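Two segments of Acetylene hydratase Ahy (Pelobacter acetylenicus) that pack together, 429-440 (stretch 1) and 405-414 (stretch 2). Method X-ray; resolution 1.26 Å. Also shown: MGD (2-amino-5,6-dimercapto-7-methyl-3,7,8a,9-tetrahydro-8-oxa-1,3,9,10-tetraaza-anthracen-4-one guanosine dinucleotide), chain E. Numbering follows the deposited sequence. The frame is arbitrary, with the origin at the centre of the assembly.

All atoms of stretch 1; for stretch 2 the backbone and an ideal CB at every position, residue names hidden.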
# COMPACT_ATOMS: atom_id res chain seq x y z
N GLY A 429 -12.77 -6.48 -16.99
CA GLY A 429 -13.55 -5.44 -16.32
C GLY A 429 -13.44 -4.11 -17.06
O GLY A 429 -14.42 -3.47 -17.39
N LEU A 430 -12.19 -3.70 -17.35
CA LEU A 430 -11.95 -2.46 -18.10
C LEU A 430 -12.59 -2.50 -19.50
O LEU A 430 -13.21 -1.52 -19.94
CB LEU A 430 -10.44 -2.17 -18.18
CG LEU A 430 -9.87 -1.77 -16.81
CD1 LEU A 430 -8.32 -1.82 -16.90
CD2 LEU A 430 -10.33 -0.37 -16.42
N MET A 431 -12.49 -3.63 -20.19
CA MET A 431 -13.08 -3.76 -21.53
C MET A 431 -14.62 -3.71 -21.51
O MET A 431 -15.23 -3.48 -22.55
CB MET A 431 -12.59 -5.04 -22.23
CG MET A 431 -11.11 -4.99 -22.62
SD MET A 431 -10.80 -3.69 -23.82
CE MET A 431 -11.78 -4.24 -25.23
N ASN A 432 -15.24 -3.88 -20.35
CA ASN A 432 -16.71 -3.80 -20.27
C ASN A 432 -17.21 -2.43 -19.79
O ASN A 432 -18.40 -2.27 -19.57
CB ASN A 432 -17.23 -4.91 -19.35
CG ASN A 432 -18.70 -5.20 -19.54
OD1 ASN A 432 -19.41 -5.50 -18.57
ND2 ASN A 432 -19.16 -5.17 -20.75
N GLN A 433 -16.30 -1.47 -19.65
CA GLN A 433 -16.66 -0.11 -19.23
C GLN A 433 -17.22 0.73 -20.35
O GLN A 433 -16.83 0.56 -21.50
CB GLN A 433 -15.45 0.61 -18.60
CG GLN A 433 -14.90 -0.06 -17.35
CD GLN A 433 -16.02 -0.28 -16.34
OE1 GLN A 433 -16.43 0.66 -15.67
NE2 GLN A 433 -16.53 -1.50 -16.25
N ASP A 434 -18.14 1.62 -20.00
CA ASP A 434 -18.63 2.64 -20.94
C ASP A 434 -17.78 3.91 -20.87
O ASP A 434 -17.70 4.65 -21.86
CB ASP A 434 -20.09 2.98 -20.62
CG ASP A 434 -21.03 1.85 -20.94
OD1 ASP A 434 -20.73 1.06 -21.85
OD2 ASP A 434 -22.07 1.78 -20.28
N LEU A 435 -17.09 4.15 -19.75
CA LEU A 435 -16.23 5.32 -19.59
C LEU A 435 -15.05 4.97 -18.72
O LEU A 435 -15.25 4.50 -17.60
CB LEU A 435 -16.99 6.48 -18.94
CG LEU A 435 -16.18 7.74 -18.59
CD1 LEU A 435 -15.63 8.44 -19.83
CD2 LEU A 435 -17.04 8.73 -17.83
N VAL A 436 -13.84 5.21 -19.22
CA VAL A 436 -12.62 5.05 -18.42
C VAL A 436 -11.82 6.33 -18.53
O VAL A 436 -11.58 6.83 -19.65
CB VAL A 436 -11.78 3.85 -18.89
CG1 VAL A 436 -10.42 3.74 -18.17
CG2 VAL A 436 -12.59 2.57 -18.78
N VAL A 437 -11.45 6.90 -17.39
CA VAL A 437 -10.60 8.09 -17.36
C VAL A 437 -9.34 7.75 -16.59
O VAL A 437 -9.42 7.19 -15.48
CB VAL A 437 -11.34 9.24 -16.65
CG1 VAL A 437 -10.41 10.47 -16.48
CG2 VAL A 437 -12.66 9.61 -17.37
N CYS A 438 -8.18 8.04 -17.15
CA CYS A 438 -6.90 7.76 -16.51
C CYS A 438 -6.14 9.04 -16.30
O CYS A 438 -5.82 9.71 -17.29
CB CYS A 438 -6.10 6.72 -17.29
SG CYS A 438 -4.53 6.30 -16.52
N TYR A 439 -5.87 9.41 -15.05
CA TYR A 439 -5.16 10.64 -14.70
C TYR A 439 -3.76 10.22 -14.28
O TYR A 439 -3.55 9.62 -13.21
CB TYR A 439 -5.94 11.39 -13.60
CG TYR A 439 -5.23 12.57 -12.99
CD1 TYR A 439 -5.05 13.76 -13.70
CD2 TYR A 439 -4.77 12.52 -11.67
CE1 TYR A 439 -4.42 14.84 -13.11
CE2 TYR A 439 -4.14 13.59 -11.10
CZ TYR A 439 -3.97 14.76 -11.81
OH TYR A 439 -3.29 15.79 -11.19
N ASP A 440 -2.78 10.50 -15.15
CA ASP A 440 -1.46 9.88 -14.98
C ASP A 440 -0.42 10.79 -15.61
O ASP A 440 -0.73 11.88 -16.08
CB ASP A 440 -1.43 8.46 -15.62
CG ASP A 440 -0.42 7.52 -14.93
OD1 ASP A 440 0.79 7.67 -15.19
OD2 ASP A 440 -0.86 6.62 -14.15
N UNK A 405 -24.02 -3.65 -12.27
CA UNK A 405 -23.00 -3.12 -13.16
C UNK A 405 -22.19 -1.96 -12.64
O UNK A 405 -22.72 -1.04 -12.03
CB UNK A 405 -23.66 -2.69 -14.47
N UNK A 406 -20.89 -2.00 -12.92
CA UNK A 406 -20.01 -0.84 -12.79
C UNK A 406 -19.56 -0.52 -14.21
O UNK A 406 -19.11 -1.43 -14.93
CB UNK A 406 -18.83 -1.10 -11.85
N UNK A 407 -19.78 0.72 -14.65
CA UNK A 407 -19.66 1.08 -16.05
C UNK A 407 -18.83 2.32 -16.28
O UNK A 407 -18.53 2.61 -17.43
CB UNK A 407 -21.05 1.28 -16.65
N UNK A 408 -18.48 3.05 -15.22
CA UNK A 408 -17.49 4.13 -15.32
C UNK A 408 -16.34 3.82 -14.37
O UNK A 408 -16.60 3.37 -13.26
CB UNK A 408 -18.11 5.49 -15.00
N UNK A 409 -15.11 4.09 -14.79
CA UNK A 409 -13.95 3.76 -13.99
C UNK A 409 -12.89 4.85 -14.12
O UNK A 409 -12.49 5.23 -15.24
CB UNK A 409 -13.38 2.40 -14.41
N UNK A 410 -12.46 5.39 -12.97
CA UNK A 410 -11.41 6.41 -12.94
C UNK A 410 -10.18 5.81 -12.27
O UNK A 410 -10.27 5.28 -11.15
CB UNK A 410 -11.88 7.67 -12.21
N UNK A 411 -9.03 5.97 -12.92
CA UNK A 411 -7.73 5.57 -12.38
C UNK A 411 -6.95 6.83 -12.07
O UNK A 411 -6.59 7.56 -13.02
CB UNK A 411 -6.96 4.67 -13.35
N UNK A 412 -6.66 7.10 -10.80
CA UNK A 412 -6.00 8.34 -10.37
C UNK A 412 -4.66 7.97 -9.78
O UNK A 412 -4.58 7.42 -8.69
CB UNK A 412 -6.85 9.12 -9.36
N UNK A 413 -3.59 8.23 -10.55
CA UNK A 413 -2.22 7.82 -10.22
C UNK A 413 -2.19 6.34 -9.84
O UNK A 413 -1.57 5.95 -8.85
CB UNK A 413 -1.66 8.67 -9.08
N UNK A 414 -2.85 5.53 -10.66
CA UNK A 414 -2.98 4.11 -10.39
C UNK A 414 -3.01 3.33 -11.70
O UNK A 414 -3.92 3.50 -12.52
CB UNK A 414 -4.24 3.83 -9.57
PB MGD E . 1.32 1.64 -9.76
O1B MGD E . 0.35 0.50 -9.91
O2B MGD E . 2.67 1.55 -10.38
O3B MGD E . 1.59 1.99 -8.22
O3A MGD E . 0.34 1.04 -6.26
PA MGD E . 0.59 2.43 -7.04
O1A MGD E . 1.39 3.39 -6.21
O2A MGD E . -0.74 2.83 -7.58
O5' MGD E . 0.56 2.94 -10.34
C5' MGD E . 1.03 4.23 -9.98
C4' MGD E . 0.73 5.13 -11.16
O4' MGD E . 0.90 6.48 -10.71
C3' MGD E . 1.72 4.99 -12.31
O3' MGD E . 0.99 4.69 -13.51
C2' MGD E . 2.46 6.34 -12.41
O2' MGD E . 2.82 6.78 -13.73
C1' MGD E . 1.45 7.27 -11.79
N9 MGD E . 1.98 8.47 -11.13
C8 MGD E . 3.10 8.58 -10.38
N7 MGD E . 3.22 9.81 -9.85
C5 MGD E . 2.10 10.49 -10.22
C6 MGD E . 1.56 11.82 -10.01
O6 MGD E . 2.17 12.66 -9.32
N1 MGD E . 0.37 12.07 -10.57
C2 MGD E . -0.30 11.24 -11.36
N2 MGD E . -1.51 11.62 -11.87
N3 MGD E . 0.14 10.00 -11.60
C4 MGD E . 1.31 9.61 -11.05
C10 MGD E . 1.28 0.65 -5.26
C11 MGD E . 0.63 -0.46 -4.46
O11 MGD E . 0.51 -1.57 -5.35
C12 MGD E . 1.49 -0.81 -3.27
S12 MGD E . 1.97 0.45 -2.22
C13 MGD E . 1.82 -2.08 -3.01
S13 MGD E . 2.89 -2.50 -1.75
C14 MGD E . 1.30 -3.24 -3.81
N15 MGD E . 2.34 -3.86 -4.62
C16 MGD E . 1.88 -4.84 -5.44
C17 MGD E . 2.66 -6.02 -5.84
O17 MGD E . 3.82 -6.19 -5.40
N18 MGD E . 2.07 -6.91 -6.67
C19 MGD E . 0.81 -6.76 -7.15
N19 MGD E . 0.28 -7.69 -7.98
N20 MGD E . 0.06 -5.70 -6.85
C21 MGD E . 0.52 -4.75 -6.02
N22 MGD E . -0.25 -3.71 -5.71
C23 MGD E . 0.13 -2.76 -4.68

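Position 405 lies beyond the contact: its ideal CB has nothing of stretch 1 within 5.5 Å, and phi of -73° with psi of 140° suits many residues, proline among them. It is Pro405.

At 406 CA-to-CB points sideways, and the backbone does the work, its O accepting a hydrogen bond from Gln433 NE2 at 2.9 Å. Many side chains would fit; Val406 brings CG1 to 4.0 Å from Gln433 OE1.

The O of position 407 receives both Asp434 N (2.8 Å) and Leu435 N (3.1 Å), so the turn before the strand is pinned whatever the residue. The ideal CB sits 3.8 Å from Asp434 OD2, with the O and OD1 of Asn432 farther out: a cluster of acceptors that asks for a long donor, lysine or arginine. Lys407, m at chi1 and chi2 and then extended, delivers NZ to Asn432 O at 3.1 Å, and weakly to Asn432 OD1 at 3.3 Å.

From 408 to 412 the chain pairs in parallel with 435-440, and side chains alternate between faces. At 408, CB shares a face with Leu435 and lies 4.0 Å from Leu435 O; a small or slender apolar residue would serve. Ala408 sets its CB 4.2 Å from Leu435 CB.

Position 409 turns to the other face, beside Val436 CG2, with Leu430 reaching in from the helix. A large apolar or aromatic residue could bridge them. Phe409, chi1 t, carries CD1 to 3.6 Å from Leu430 CD2, while its N and O bond to Leu435 O (2.8 Å) and Val437 N (2.9 Å).

At 410 the face of Leu435 and Val437 returns, inviting leucine, isoleucine or an aromatic. Phe410 takes m, bringing CE1 to 3.7 Å from Val437 CG2; Leu435 CD2 lies at the ring edge.

The ideal CB at 411 is 4.3 Å from Cys438 SG, and alanine, serine or valine are reasonable candidates. Ala411 leaves its CB at that distance from SG; its N meets Val437 O at 2.9 Å and its O meets Tyr439 N at 2.8 Å.

At 412 Tyr439 offers its CB and ring, so a branched aliphatic suits. Leu412 puts CD2 3.8 Å from Tyr439 CB.

Position 413 has positive phi (49°) with psi of 47° and CB pointing away, favouring glycine, then asparagine or aspartate; others are tolerated at some strain. It is Ala413, whose N bonds to Tyr439 O at 3.0 Å.

At 414 CB also points away, leaving the choice open. Ser414 N donates to the oxygen of water 3 at 2.9 Å.

Stretch 2 (405-414) PVKAFFALAS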
# COMPACT_ATOMS: atom_id res chain seq x y z
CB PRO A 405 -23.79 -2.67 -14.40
CG PRO A 405 -25.17 -3.16 -14.23
CD PRO A 405 -25.39 -3.48 -12.80
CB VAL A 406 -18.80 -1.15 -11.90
CG1 VAL A 406 -17.73 -0.04 -11.99
CG2 VAL A 406 -19.25 -1.35 -10.47
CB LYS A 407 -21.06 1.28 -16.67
CG LYS A 407 -21.80 -0.05 -16.82
CD LYS A 407 -21.21 -0.89 -17.96
CE LYS A 407 -21.99 -2.18 -18.10
NZ LYS A 407 -21.43 -2.94 -19.21
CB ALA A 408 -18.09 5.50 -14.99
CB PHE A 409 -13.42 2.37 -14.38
CG PHE A 409 -12.26 1.89 -13.53
CD1 PHE A 409 -10.93 2.15 -13.87
CD2 PHE A 409 -12.52 1.16 -12.37
CE1 PHE A 409 -9.88 1.67 -13.07
CE2 PHE A 409 -11.46 0.65 -11.59
CZ PHE A 409 -10.17 0.94 -11.92
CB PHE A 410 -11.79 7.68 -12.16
CG PHE A 410 -12.95 8.46 -12.69
CD1 PHE A 410 -13.55 8.20 -13.90
CD2 PHE A 410 -13.44 9.50 -11.90
CE1 PHE A 410 -14.64 8.97 -14.36
CE2 PHE A 410 -14.51 10.28 -12.35
CZ PHE A 410 -15.08 10.03 -13.60
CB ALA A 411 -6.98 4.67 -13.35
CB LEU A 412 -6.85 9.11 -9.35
CG LEU A 412 -8.31 9.35 -9.75
CD1 LEU A 412 -9.12 9.98 -8.61
CD2 LEU A 412 -8.40 10.15 -11.02
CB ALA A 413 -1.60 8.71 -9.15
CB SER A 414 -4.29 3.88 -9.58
OG SER A 414 -4.59 2.48 -9.47
O HOH W 1 -21.65 -5.03 -21.40
O HOH W 2 -23.25 -0.67 -20.99
O HOH W 3 -3.60 6.59 -13.23
O HOH W 4 -2.24 4.30 -14.97
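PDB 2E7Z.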